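Local coordinates for protein endonuclease 8-like L720 (Acanthamoeba polyphaga mimivirus, PDB 4MB7) that is an endonuclease VIII-like protein of the Fpg/Nei family, with an H2TH domain and a bound zinc ion, at residues P61-R66 with I106-P111. Residues are numbered along the deposited sequence; the frame is centred on the assembly and turned at random.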
loop_
_atom_site.group_PDB
_atom_site.type_symbol
_atom_site.label_atom_id
_atom_site.label_comp_id
_atom_site.label_asym_id
_atom_site.label_seq_id
_atom_site.Cartn_x
_atom_site.Cartn_y
_atom_site.Cartn_z
ATOM N N PRO A 61 19.163 7.100 19.948
ATOM C CA PRO A 61 18.044 6.173 19.756
ATOM C C PRO A 61 17.740 5.933 18.281
ATOM O O PRO A 61 17.829 6.849 17.462
ATOM C CB PRO A 61 16.871 6.892 20.434
ATOM C CG PRO A 61 17.258 8.327 20.449
ATOM C CD PRO A 61 18.743 8.339 20.625
ATOM N N THR A 62 17.398 4.693 17.954
ATOM C CA THR A 62 16.990 4.330 16.605
ATOM C C THR A 62 15.545 4.757 16.373
ATOM O O THR A 62 14.708 4.648 17.266
ATOM C CB THR A 62 17.132 2.811 16.381
ATOM O OG1 THR A 62 18.521 2.461 16.363
ATOM C CG2 THR A 62 16.494 2.382 15.063
ATOM N N TYR A 63 15.258 5.263 15.178
ATOM C CA TYR A 63 13.896 5.642 14.826
ATOM C C TYR A 63 13.435 4.984 13.533
ATOM O O TYR A 63 14.245 4.614 12.683
ATOM C CB TYR A 63 13.773 7.160 14.695
ATOM C CG TYR A 63 13.855 7.905 16.007
ATOM C CD1 TYR A 63 12.795 7.884 16.906
ATOM C CD2 TYR A 63 14.985 8.637 16.339
ATOM C CE1 TYR A 63 12.864 8.571 18.107
ATOM C CE2 TYR A 63 15.063 9.326 17.537
ATOM C CZ TYR A 63 14.001 9.291 18.416
ATOM O OH TYR A 63 14.081 9.979 19.606
ATOM N N VAL A 64 12.123 4.842 13.393
ATOM C CA VAL A 64 11.532 4.364 12.151
ATOM C C VAL A 64 10.524 5.383 11.642
ATOM O O VAL A 64 9.605 5.773 12.359
ATOM C CB VAL A 64 10.835 3.003 12.330
ATOM C CG1 VAL A 64 10.096 2.612 11.051
ATOM C CG2 VAL A 64 11.847 1.933 12.717
ATOM N N ILE A 65 10.712 5.827 10.408
ATOM C CA ILE A 65 9.749 6.715 9.773
ATOM C C ILE A 65 8.791 5.901 8.917
ATOM O O ILE A 65 9.217 5.160 8.030
ATOM C CB ILE A 65 10.438 7.770 8.894
ATOM C CG1 ILE A 65 11.324 8.678 9.748
ATOM C CG2 ILE A 65 9.403 8.598 8.153
ATOM C CD1 ILE A 65 12.049 9.738 8.950
ATOM N N ARG A 66 7.501 6.029 9.201
ATOM C CA ARG A 66 6.478 5.335 8.433
ATOM C C ARG A 66 5.758 6.296 7.500
ATOM O O ARG A 66 5.274 7.347 7.925
ATOM C CB ARG A 66 5.464 4.655 9.358
ATOM C CG ARG A 66 4.457 3.782 8.625
ATOM C CD ARG A 66 3.322 3.360 9.546
ATOM N NE ARG A 66 2.463 4.492 9.884
ATOM C CZ ARG A 66 1.552 4.479 10.851
ATOM N NH1 ARG A 66 1.376 3.391 11.589
ATOM N NH2 ARG A 66 0.821 5.559 11.083
ATOM N N ILE A 106 3.078 11.047 7.267
ATOM C CA ILE A 106 4.425 10.722 7.713
ATOM C C ILE A 106 4.473 10.699 9.234
ATOM O O ILE A 106 4.162 11.692 9.891
ATOM C CB ILE A 106 5.441 11.742 7.170
ATOM C CG1 ILE A 106 5.353 11.809 5.642
ATOM C CG2 ILE A 106 6.852 11.382 7.617
ATOM C CD1 ILE A 106 6.101 12.974 5.035
ATOM N N THR A 107 4.870 9.558 9.786
ATOM C CA THR A 107 4.820 9.342 11.224
ATOM C C THR A 107 6.146 8.823 11.767
ATOM O O THR A 107 6.756 7.921 11.189
ATOM C CB THR A 107 3.709 8.330 11.584
ATOM O OG1 THR A 107 2.452 8.799 11.080
ATOM C CG2 THR A 107 3.610 8.144 13.092
ATOM N N LEU A 108 6.588 9.396 12.881
ATOM C CA LEU A 108 7.752 8.885 13.589
ATOM C C LEU A 108 7.344 7.704 14.460
ATOM O O LEU A 108 6.421 7.807 15.268
ATOM C CB LEU A 108 8.371 9.970 14.466
ATOM C CG LEU A 108 9.625 9.543 15.232
ATOM C CD1 LEU A 108 10.816 9.465 14.289
ATOM C CD2 LEU A 108 9.907 10.480 16.399
ATOM N N LEU A 109 8.028 6.580 14.293
ATOM C CA LEU A 109 7.786 5.418 15.135
ATOM C C LEU A 109 9.023 5.098 15.965
ATOM O O LEU A 109 10.088 4.794 15.428
ATOM C CB LEU A 109 7.379 4.205 14.296
ATOM C CG LEU A 109 6.076 4.320 13.503
ATOM C CD1 LEU A 109 5.774 3.014 12.784
ATOM C CD2 LEU A 109 4.920 4.719 14.405
ATOM N N ASP A 110 8.872 5.186 17.279
ATOM C CA ASP A 110 9.933 4.831 18.209
ATOM C C ASP A 110 9.738 3.374 18.616
ATOM O O ASP A 110 8.762 3.041 19.282
ATOM C CB ASP A 110 9.883 5.767 19.422
ATOM C CG ASP A 110 10.861 5.377 20.523
ATOM O OD1 ASP A 110 11.746 4.525 20.295
ATOM O OD2 ASP A 110 10.744 5.944 21.629
ATOM N N PRO A 111 10.670 2.499 18.207
ATOM C CA PRO A 111 10.573 1.056 18.459
ATOM C C PRO A 111 10.540 0.688 19.943
ATOM O O PRO A 111 10.144 -0.424 20.280
ATOM C CB PRO A 111 11.841 0.498 17.800
ATOM C CG PRO A 111 12.772 1.661 17.708
ATOM C CD PRO A 111 11.896 2.848 17.471
HETATM O O HOH W 1 14.218 4.198 20.078
#
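Two flat groups mark this strand pair, the phenol ring of Tyr63 and the guanidinium of Arg66. Leu108 reaches the ring obliquely, its CD1 lying 3.6 Å from Tyr63 CD1, while Leu109 O sits at the ring edge near its plane. Tyr63 CG lies beside the backbone N, anti to the carbonyl carbon (chi1 -71°); Val34, Leu36 and Tyr39 also touch the Tyr63 side chain. Arg66 starts extended, CG anti to the backbone N, then bends at chi3 (70°), so that NH2 comes obliquely alongside Thr107 OG1 at 3.6 Å, without a hydrogen bond; Tyr50 supplies a cation-pi partner. Nearer the backbone the Leu109 and Arg66 side chains cross obliquely, Leu109 CD1 lying 3.8 Å from Arg66 CB.

The backbones show how antiparallel strands are joined: Val64 with Leu109 and Arg66 with Thr107 are hydrogen-bonded pairs, flanking the non-hydrogen-bonded pair Ile65 and Leu108. The tightest link, Leu109 N to Val64 O at 2.6 Å, runs almost along the C=O axis; Arg66 N to Thr107 O is the straightest, at 171°. Val64 and Leu109 turn to the face covered by Ile130 of helix 126-136, whereas Ile65 and Leu108 take the other.

Past the last pair the strands part, and a water bridges them, donating to Thr62 O and to Asp110 OD1, the latter also accepting from Asn112 N. Pro111 CD rests 3.3 Å from Thr62 O. Strand 104-109 is one of the two outermost strands of a four-stranded antiparallel sheet, held on strand 63-70, within the two-sheet beta-rich domain of the Fpg/Nei fold.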